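Local coordinates for uncharacterized protein Y57A10A.28 (Caenorhabditis elegans, PDB 5EIK) that forms a potassium channel in the endoplasmic reticulum membrane as a homotrimer that binds PIP2 and may supply counter-ions during calcium release, at residues K163-G168 / K196-A201; Q133-I138 / I203-E208. All blocks are in the same frame, centred on the assembly; numbering follows the deposited sequence.

Contact 1 of 2, residues K163-G168 / K196-A201; sequences KGAGSG and KACVIA. With PT5 ([(2R)-1-octadecanoyloxy-3-[oxidanyl-[(1R,2R,3S,4R,5R,6S)-2,3,6-tris(oxidanyl)-4,5-diphosphonooxy-cyclohexyl]oxy-phospho ryl]oxy-propan-2-yl] (8Z)-icosa-5,8,11,14-tetraenoate), chain B.
Cys-198 reaches from helix 194-209 onto the C-terminal end of helix 153-165, at Gly-164 and Ala-165, where the CA atoms of Gly-164 and Cys-198 come within 5.9 Å. Its CB lies 4.4 Å from the CB of Ala-165. One bond further out, SG stands beside the backbone N of its own residue and opposite the carbonyl carbon (chi1 -70°), which carries it over the peptide group of Gly-164. There SG packs 3.6 Å from Gly-164 O, and its flank rests against the methyl of Ala-165, with SG and CB 3.9 Å apart. Glycine suits position 164 because a side chain there would point at the sulfur and crowd it. Cysteine is short enough to lie against the bare peptide, and alanine adds a small apolar wall. A break around Gly-166 interrupts the discontinuous fifth transmembrane helix of this TRIC channel, joining helix 153-165 to helix 167-177, and the turned backbone offers polar groups to the head of the bound PIP2. The inositol hydroxyl O2 donates to Ala-165 O at 2.7 Å, while Gly-168 N approaches O2 at 2.9 Å in a weak bond with an angle of only 118° at the hydrogen. Two further touches border the lipid: Ala-165 CB lies 3.2 Å from O3 of PT5, and Ser-167 OG makes a weak, long bond of 3.4 Å to O41 on the same lipid. At Gly-168 even a methyl would run into the lipid's O1, so the missing side chain is what lets the inositol ring settle so near the backbone. Lys-196 hydrogen-bonds through NZ to Lys-57 O of a neighbouring subunit, and Val-199 and Ile-200 pack on Phe-60 of that subunit.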
loop_
_atom_site.group_PDB
_atom_site.type_symbol
_atom_site.label_atom_id
_atom_site.label_comp_id
_atom_site.label_asym_id
_atom_site.label_seq_id
_atom_site.Cartn_x
_atom_site.Cartn_y
_atom_site.Cartn_z
ATOM N N LYS A 163 -10.964 3.996 11.324
ATOM C CA LYS A 163 -10.876 5.328 11.912
ATOM C C LYS A 163 -10.359 5.272 13.342
ATOM O O LYS A 163 -9.661 6.181 13.789
ATOM C CB LYS A 163 -12.246 6.017 11.908
ATOM C CG LYS A 163 -12.736 6.421 10.531
ATOM C CD LYS A 163 -11.892 7.535 9.935
ATOM C CE LYS A 163 -12.638 8.859 9.927
ATOM N NZ LYS A 163 -13.032 9.299 11.294
ATOM N N GLY A 164 -10.690 4.199 14.055
ATOM C CA GLY A 164 -10.264 4.068 15.439
ATOM C C GLY A 164 -8.938 3.379 15.707
ATOM O O GLY A 164 -8.279 3.687 16.700
ATOM N N ALA A 165 -8.526 2.462 14.838
ATOM C CA ALA A 165 -7.274 1.735 15.057
ATOM C C ALA A 165 -6.310 1.683 13.866
ATOM O O ALA A 165 -5.411 0.848 13.831
ATOM C CB ALA A 165 -7.597 0.311 15.509
ATOM N N GLY A 166 -6.478 2.576 12.900
ATOM C CA GLY A 166 -5.601 2.556 11.738
ATOM C C GLY A 166 -4.144 2.932 11.956
ATOM O O GLY A 166 -3.311 2.736 11.070
ATOM N N SER A 167 -3.807 3.462 13.125
ATOM C CA SER A 167 -2.428 3.865 13.356
ATOM C C SER A 167 -1.446 2.693 13.243
ATOM O O SER A 167 -0.270 2.887 12.929
ATOM C CB SER A 167 -2.290 4.562 14.728
ATOM O OG SER A 167 -2.426 3.647 15.797
ATOM N N GLY A 168 -1.936 1.481 13.484
ATOM C CA GLY A 168 -1.086 0.306 13.405
ATOM C C GLY A 168 -0.559 0.055 12.002
ATOM O O GLY A 168 0.577 -0.399 11.814
ATOM N N LYS A 196 -9.370 -4.433 19.438
ATOM C CA LYS A 196 -10.473 -5.358 19.658
ATOM C C LYS A 196 -11.650 -4.529 20.212
ATOM O O LYS A 196 -12.815 -4.796 19.907
ATOM C CB LYS A 196 -10.060 -6.447 20.651
ATOM C CG LYS A 196 -10.831 -7.739 20.516
ATOM C CD LYS A 196 -9.973 -8.925 20.948
ATOM C CE LYS A 196 -8.732 -9.051 20.062
ATOM N NZ LYS A 196 -7.789 -10.114 20.504
ATOM N N ALA A 197 -11.334 -3.509 21.011
ATOM C CA ALA A 197 -12.353 -2.626 21.572
ATOM C C ALA A 197 -12.945 -1.726 20.474
ATOM O O ALA A 197 -14.131 -1.391 20.516
ATOM C CB ALA A 197 -11.758 -1.775 22.682
ATOM N N CYS A 198 -12.124 -1.332 19.498
ATOM C CA CYS A 198 -12.614 -0.513 18.390
ATOM C C CYS A 198 -13.572 -1.345 17.541
ATOM O O CYS A 198 -14.533 -0.818 16.969
ATOM C CB CYS A 198 -11.468 -0.042 17.492
ATOM S SG CYS A 198 -10.356 1.182 18.195
ATOM N N VAL A 199 -13.301 -2.646 17.450
ATOM C CA VAL A 199 -14.153 -3.540 16.671
ATOM C C VAL A 199 -15.520 -3.582 17.327
ATOM O O VAL A 199 -16.544 -3.362 16.670
ATOM C CB VAL A 199 -13.560 -4.974 16.593
ATOM C CG1 VAL A 199 -14.544 -5.928 15.904
ATOM C CG2 VAL A 199 -12.248 -4.944 15.809
ATOM N N ILE A 200 -15.533 -3.834 18.633
ATOM C CA ILE A 200 -16.789 -3.892 19.384
ATOM C C ILE A 200 -17.534 -2.565 19.283
ATOM O O ILE A 200 -18.719 -2.531 18.955
ATOM C CB ILE A 200 -16.540 -4.237 20.876
ATOM C CG1 ILE A 200 -15.904 -5.627 20.988
ATOM C CG2 ILE A 200 -17.847 -4.204 21.655
ATOM C CD1 ILE A 200 -16.675 -6.717 20.258
ATOM N N ALA A 201 -16.831 -1.472 19.554
ATOM C CA ALA A 201 -17.441 -0.153 19.481
ATOM C C ALA A 201 -18.040 0.087 18.099
ATOM O O ALA A 201 -19.144 0.632 17.963
ATOM C CB ALA A 201 -16.401 0.932 19.791
HETATM O O12 PT5 B . -3.095 -4.593 16.933
HETATM P P1 PT5 B . -2.764 -3.743 15.717
HETATM O O13 PT5 B . -4.119 -3.344 14.705
HETATM O O11 PT5 B . -1.684 -4.413 14.680
HETATM O O6 PT5 B . -0.494 -1.612 18.074
HETATM O O1 PT5 B . -2.169 -2.321 16.060
HETATM C C1 PT5 B . -2.684 -1.527 17.134
HETATM C C6 PT5 B . -1.506 -0.721 17.599
HETATM C C2 PT5 B . -3.851 -0.560 16.702
HETATM O O2 PT5 B . -3.429 0.254 15.591
HETATM C C3 PT5 B . -4.222 0.404 17.869
HETATM O O3 PT5 B . -5.191 1.324 17.386
HETATM C C4 PT5 B . -3.033 1.180 18.379
HETATM O O4 PT5 B . -3.374 1.851 19.553
HETATM P P4 PT5 B . -3.411 3.481 19.599
HETATM O O41 PT5 B . -2.024 4.163 19.129
HETATM O O42 PT5 B . -3.743 3.990 21.097
HETATM O O43 PT5 B . -4.486 3.956 18.659
HETATM C C5 PT5 B . -1.835 0.271 18.721
HETATM O O5 PT5 B . -0.704 1.114 18.932
HETATM P P5 PT5 B . -0.184 1.242 20.478
HETATM O O52 PT5 B . -1.221 0.669 21.542
HETATM O O51 PT5 B . 1.316 0.489 20.581
HETATM O O53 PT5 B . 0.067 2.886 20.546
HETATM C C7 PT5 B . -3.917 -2.756 13.389
HETATM C C8 PT5 B . -4.889 -3.469 12.430
HETATM C C9 PT5 B . -4.283 -4.698 11.680
HETATM O O16 PT5 B . -5.368 -2.483 11.434
HETATM C C10 PT5 B . -6.642 -2.022 11.609
HETATM O O17 PT5 B . -6.948 -1.154 12.409
HETATM O O18 PT5 B . -4.546 -4.560 10.217
HETATM C C11 PT5 B . -4.562 -5.685 9.326
HETATM O O19 PT5 B . -4.795 -6.885 9.652
HETATM C C12 PT5 B . -7.672 -2.689 10.697
HETATM C C13 PT5 B . -8.554 -1.775 9.808
HETATM C C14 PT5 B . -9.573 -2.612 9.000
HETATM C C15 PT5 B . -9.176 -2.785 7.523
HETATM C C16 PT5 B . -10.296 -3.432 6.657
HETATM C C17 PT5 B . -9.756 -4.430 5.584
HETATM C C18 PT5 B . -10.439 -4.288 4.221
HETATM C C19 PT5 B . -9.913 -4.561 3.117
HETATM C C20 PT5 B . -8.744 -4.103 2.229
HETATM C C21 PT5 B . -7.441 -4.938 2.327
HETATM C C22 PT5 B . -6.236 -4.250 1.659
HETATM C C23 PT5 B . -5.364 -5.228 0.845
HETATM C C24 PT5 B . -5.062 -4.725 -0.583
HETATM C C31 PT5 B . -4.260 -5.283 7.880
HETATM C C32 PT5 B . -5.515 -4.749 7.131
HETATM C C33 PT5 B . -5.200 -4.214 5.703
HETATM C C34 PT5 B . -4.938 -2.688 5.630
HETATM C C35 PT5 B . -4.495 -2.032 4.230
HETATM C C36 PT5 B . -3.183 -1.728 3.925
HETATM C C37 PT5 B . -2.698 -1.885 2.467
HETATM C C38 PT5 B . -1.886 -0.724 2.179
HETATM C C39 PT5 B . -0.433 -0.640 2.033
HETATM C C40 PT5 B . 0.455 -0.770 3.229
HETATM C C25 PT5 B . -3.633 -4.139 -0.707
HETATM C C26 PT5 B . -3.403 -3.420 -2.045
HETATM C C41 PT5 B . 1.271 -2.061 3.375
HETATM C C42 PT5 B . 2.012 -2.146 4.715
HETATM C C43 PT5 B . 1.208 -2.859 5.808
#

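Contact 2 of 2, residues Q133-I138 / I203-E208; sequences QRTHKI and IVFTLE. With PT5 ([(2R)-1-octadecanoyloxy-3-[oxidanyl-[(1R,2R,3S,4R,5R,6S)-2,3,6-tris(oxidanyl)-4,5-diphosphonooxy-cyclohexyl]oxy-phospho ryl]oxy-propan-2-yl] (8Z)-icosa-5,8,11,14-tetraenoate), chain B.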
loop_
_atom_site.group_PDB
_atom_site.type_symbol
_atom_site.label_atom_id
_atom_site.label_comp_id
_atom_site.label_asym_id
_atom_site.label_seq_id
_atom_site.Cartn_x
_atom_site.Cartn_y
_atom_site.Cartn_z
ATOM N N GLN A 133 -11.759 11.275 22.064
ATOM C CA GLN A 133 -11.649 11.600 20.649
ATOM C C GLN A 133 -11.706 10.359 19.741
ATOM O O GLN A 133 -12.293 10.394 18.655
ATOM C CB GLN A 133 -10.359 12.399 20.407
ATOM C CG GLN A 133 -10.337 13.153 19.085
ATOM C CD GLN A 133 -9.120 12.807 18.255
ATOM O OE1 GLN A 133 -8.634 11.672 18.306
ATOM N NE2 GLN A 133 -8.625 13.770 17.478
ATOM N N ARG A 134 -11.108 9.263 20.184
ATOM C CA ARG A 134 -11.131 8.029 19.407
ATOM C C ARG A 134 -12.575 7.555 19.201
ATOM O O ARG A 134 -12.954 7.137 18.099
ATOM C CB ARG A 134 -10.346 6.928 20.117
ATOM C CG ARG A 134 -10.297 5.628 19.321
ATOM C CD ARG A 134 -9.944 4.445 20.201
ATOM N NE ARG A 134 -8.695 4.653 20.931
ATOM C CZ ARG A 134 -7.481 4.488 20.415
ATOM N NH1 ARG A 134 -7.336 4.102 19.153
ATOM N NH2 ARG A 134 -6.411 4.711 21.165
ATOM N N THR A 135 -13.368 7.611 20.270
ATOM C CA THR A 135 -14.762 7.183 20.213
ATOM C C THR A 135 -15.504 7.983 19.157
ATOM O O THR A 135 -16.316 7.441 18.407
ATOM C CB THR A 135 -15.460 7.374 21.561
ATOM O OG1 THR A 135 -14.761 6.630 22.568
ATOM C CG2 THR A 135 -16.888 6.870 21.489
ATOM N N HIS A 136 -15.220 9.277 19.099
ATOM C CA HIS A 136 -15.844 10.142 18.105
ATOM C C HIS A 136 -15.392 9.773 16.690
ATOM O O HIS A 136 -16.177 9.858 15.750
ATOM C CB HIS A 136 -15.484 11.608 18.370
ATOM C CG HIS A 136 -15.874 12.527 17.256
ATOM N ND1 HIS A 136 -17.156 13.005 17.098
ATOM C CD2 HIS A 136 -15.159 13.016 16.213
ATOM C CE1 HIS A 136 -17.215 13.749 16.006
ATOM N NE2 HIS A 136 -16.017 13.770 15.452
ATOM N N LYS A 137 -14.126 9.384 16.530
ATOM C CA LYS A 137 -13.614 9.021 15.202
ATOM C C LYS A 137 -14.348 7.791 14.671
ATOM O O LYS A 137 -14.770 7.755 13.517
ATOM C CB LYS A 137 -12.114 8.712 15.248
ATOM C CG LYS A 137 -11.211 9.883 15.579
ATOM C CD LYS A 137 -9.747 9.462 15.496
ATOM C CE LYS A 137 -8.804 10.644 15.653
ATOM N NZ LYS A 137 -9.135 11.736 14.697
ATOM N N ILE A 138 -14.485 6.780 15.523
ATOM C CA ILE A 138 -15.175 5.565 15.147
ATOM C C ILE A 138 -16.620 5.849 14.753
ATOM O O ILE A 138 -17.081 5.390 13.710
ATOM C CB ILE A 138 -15.152 4.549 16.297
ATOM C CG1 ILE A 138 -13.702 4.167 16.594
ATOM C CG2 ILE A 138 -15.999 3.318 15.937
ATOM C CD1 ILE A 138 -13.535 3.237 17.735
ATOM N N ILE A 203 -19.044 -2.190 15.820
ATOM C CA ILE A 203 -20.208 -3.043 15.617
ATOM C C ILE A 203 -21.409 -2.397 16.314
ATOM O O ILE A 203 -22.481 -2.231 15.723
ATOM C CB ILE A 203 -19.969 -4.447 16.213
ATOM C CG1 ILE A 203 -19.026 -5.237 15.311
ATOM C CG2 ILE A 203 -21.297 -5.169 16.416
ATOM C CD1 ILE A 203 -18.579 -6.551 15.911
ATOM N N VAL A 204 -21.206 -2.019 17.568
ATOM C CA VAL A 204 -22.245 -1.396 18.379
ATOM C C VAL A 204 -22.834 -0.148 17.739
ATOM O O VAL A 204 -24.047 0.032 17.744
ATOM C CB VAL A 204 -21.701 -1.045 19.782
ATOM C CG1 VAL A 204 -22.650 -0.094 20.503
ATOM C CG2 VAL A 204 -21.529 -2.328 20.594
ATOM N N PHE A 205 -21.984 0.716 17.192
ATOM C CA PHE A 205 -22.467 1.934 16.556
ATOM C C PHE A 205 -23.169 1.617 15.250
ATOM O O PHE A 205 -24.094 2.315 14.846
ATOM C CB PHE A 205 -21.311 2.907 16.286
ATOM C CG PHE A 205 -20.718 3.515 17.526
ATOM C CD1 PHE A 205 -21.507 3.744 18.658
ATOM C CD2 PHE A 205 -19.381 3.895 17.554
ATOM C CE1 PHE A 205 -20.968 4.341 19.791
ATOM C CE2 PHE A 205 -18.833 4.496 18.683
ATOM C CZ PHE A 205 -19.629 4.719 19.807
ATOM N N THR A 206 -22.719 0.566 14.577
ATOM C CA THR A 206 -23.332 0.181 13.322
ATOM C C THR A 206 -24.734 -0.314 13.622
ATOM O O THR A 206 -25.706 0.141 13.011
ATOM C CB THR A 206 -22.522 -0.922 12.617
ATOM O OG1 THR A 206 -21.246 -0.395 12.234
ATOM C CG2 THR A 206 -23.247 -1.413 11.372
ATOM N N LEU A 207 -24.833 -1.238 14.574
ATOM C CA LEU A 207 -26.129 -1.784 14.974
ATOM C C LEU A 207 -27.050 -0.650 15.396
ATOM O O LEU A 207 -28.217 -0.580 14.997
ATOM C CB LEU A 207 -25.965 -2.749 16.147
ATOM C CG LEU A 207 -25.295 -4.087 15.851
ATOM C CD1 LEU A 207 -25.203 -4.889 17.133
ATOM C CD2 LEU A 207 -26.096 -4.843 14.802
ATOM N N GLU A 208 -26.502 0.236 16.216
ATOM C CA GLU A 208 -27.228 1.382 16.722
ATOM C C GLU A 208 -27.784 2.209 15.566
ATOM O O GLU A 208 -28.908 2.709 15.631
ATOM C CB GLU A 208 -26.284 2.220 17.571
ATOM C CG GLU A 208 -26.955 3.280 18.381
ATOM C CD GLU A 208 -26.011 3.924 19.369
ATOM O OE1 GLU A 208 -25.056 4.594 18.921
ATOM O OE2 GLU A 208 -26.221 3.753 20.589
HETATM O O12 PT5 B . -3.095 -4.593 16.933
HETATM P P1 PT5 B . -2.764 -3.743 15.717
HETATM O O13 PT5 B . -4.119 -3.344 14.705
HETATM O O11 PT5 B . -1.684 -4.413 14.680
HETATM O O6 PT5 B . -0.494 -1.612 18.074
HETATM O O1 PT5 B . -2.169 -2.321 16.060
HETATM C C1 PT5 B . -2.684 -1.527 17.134
HETATM C C6 PT5 B . -1.506 -0.721 17.599
HETATM C C2 PT5 B . -3.851 -0.560 16.702
HETATM O O2 PT5 B . -3.429 0.254 15.591
HETATM C C3 PT5 B . -4.222 0.404 17.869
HETATM O O3 PT5 B . -5.191 1.324 17.386
HETATM C C4 PT5 B . -3.033 1.180 18.379
HETATM O O4 PT5 B . -3.374 1.851 19.553
HETATM P P4 PT5 B . -3.411 3.481 19.599
HETATM O O41 PT5 B . -2.024 4.163 19.129
HETATM O O42 PT5 B . -3.743 3.990 21.097
HETATM O O43 PT5 B . -4.486 3.956 18.659
HETATM C C5 PT5 B . -1.835 0.271 18.721
HETATM O O5 PT5 B . -0.704 1.114 18.932
HETATM P P5 PT5 B . -0.184 1.242 20.478
HETATM O O52 PT5 B . -1.221 0.669 21.542
HETATM O O51 PT5 B . 1.316 0.489 20.581
HETATM O O53 PT5 B . 0.067 2.886 20.546
HETATM C C7 PT5 B . -3.917 -2.756 13.389
HETATM C C8 PT5 B . -4.889 -3.469 12.430
HETATM C C9 PT5 B . -4.283 -4.698 11.680
HETATM O O16 PT5 B . -5.368 -2.483 11.434
HETATM C C10 PT5 B . -6.642 -2.022 11.609
HETATM O O17 PT5 B . -6.948 -1.154 12.409
HETATM O O18 PT5 B . -4.546 -4.560 10.217
HETATM C C11 PT5 B . -4.562 -5.685 9.326
HETATM O O19 PT5 B . -4.795 -6.885 9.652
HETATM C C12 PT5 B . -7.672 -2.689 10.697
HETATM C C13 PT5 B . -8.554 -1.775 9.808
HETATM C C14 PT5 B . -9.573 -2.612 9.000
HETATM C C15 PT5 B . -9.176 -2.785 7.523
HETATM C C16 PT5 B . -10.296 -3.432 6.657
HETATM C C17 PT5 B . -9.756 -4.430 5.584
HETATM C C18 PT5 B . -10.439 -4.288 4.221
HETATM C C19 PT5 B . -9.913 -4.561 3.117
HETATM C C20 PT5 B . -8.744 -4.103 2.229
HETATM C C21 PT5 B . -7.441 -4.938 2.327
HETATM C C22 PT5 B . -6.236 -4.250 1.659
HETATM C C23 PT5 B . -5.364 -5.228 0.845
HETATM C C24 PT5 B . -5.062 -4.725 -0.583
HETATM C C31 PT5 B . -4.260 -5.283 7.880
HETATM C C32 PT5 B . -5.515 -4.749 7.131
HETATM C C33 PT5 B . -5.200 -4.214 5.703
HETATM C C34 PT5 B . -4.938 -2.688 5.630
HETATM C C35 PT5 B . -4.495 -2.032 4.230
HETATM C C36 PT5 B . -3.183 -1.728 3.925
HETATM C C37 PT5 B . -2.698 -1.885 2.467
HETATM C C38 PT5 B . -1.886 -0.724 2.179
HETATM C C39 PT5 B . -0.433 -0.640 2.033
HETATM C C40 PT5 B . 0.455 -0.770 3.229
HETATM C C25 PT5 B . -3.633 -4.139 -0.707
HETATM C C26 PT5 B . -3.403 -3.420 -2.045
HETATM C C41 PT5 B . 1.271 -2.061 3.375
HETATM C C42 PT5 B . 2.012 -2.146 4.715
HETATM C C43 PT5 B . 1.208 -2.859 5.808
#
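The ring of Phe-205 meets helix 120-148 edge-on: Thr-135 CG2 lies near the ring plane, 3.9 Å from CZ, and Ile-138 CG2 sits at the same rim, 3.8 Å from CD2. Both side chains cross the phenylalanine at about a right angle. The guanidinium of Arg-134, the other flat group, also works through its edge, with O42 of PT5 lying in its plane. Arg-134 NH2 donates to PT5 O42 at 2.8 Å and Arg-134 NH1 to PT5 O43 at 2.9 Å (160° at the hydrogen), with a weak bond from NH2 to O43, so two nitrogens grip the phosphate P4. CG of Arg-134 lies anti to the backbone N (chi1 -178°) and the chain bends at chi3, which brings the guanidinium up to the phosphate, while NE holds a salt bridge to Glu-131. A leucine in place of Arg-134 would probably leave P4 without that paired grip and Glu-131 without its charged mate. Threonine suits its position because its methyl serves the ring while OG1 is satisfied by the carbonyl of Glu-131; the CG2 branch of isoleucine meets the ring's edge at CD2 and CE2. Around this buried junction, Thr-135 also touches Tyr-222 and Phe-229, and Val-204 touches Val-221, all on helix 218-238, whereas Ile-203 and Thr-206 pack on Ile-157 of helix 153-165.

Contacts 1 and 2 have centres about 9 Å apart and share helix 194-209; along the chain, contact 1 is nested within the loop that contact 2 closes. Cys-198 and Ile-138 join them, SG lying 3.8 Å from CD1, and Gly-164 CA packs 3.6 Å from CG1 of the same isoleucine. Polar atoms meet alongside: Gly-164 O lies 2.7 Å from Arg-134 NH1, and Lys-163 NZ makes a probable, weak hydrogen bond to Lys-137 O at 3.2 Å. One PIP2 molecule touches both contacts: its phosphate P4 is met by Arg-134 and weakly by Ser-167, its hydroxyl O2 bonds to Ala-165 O, and Lys-130 is a further partner.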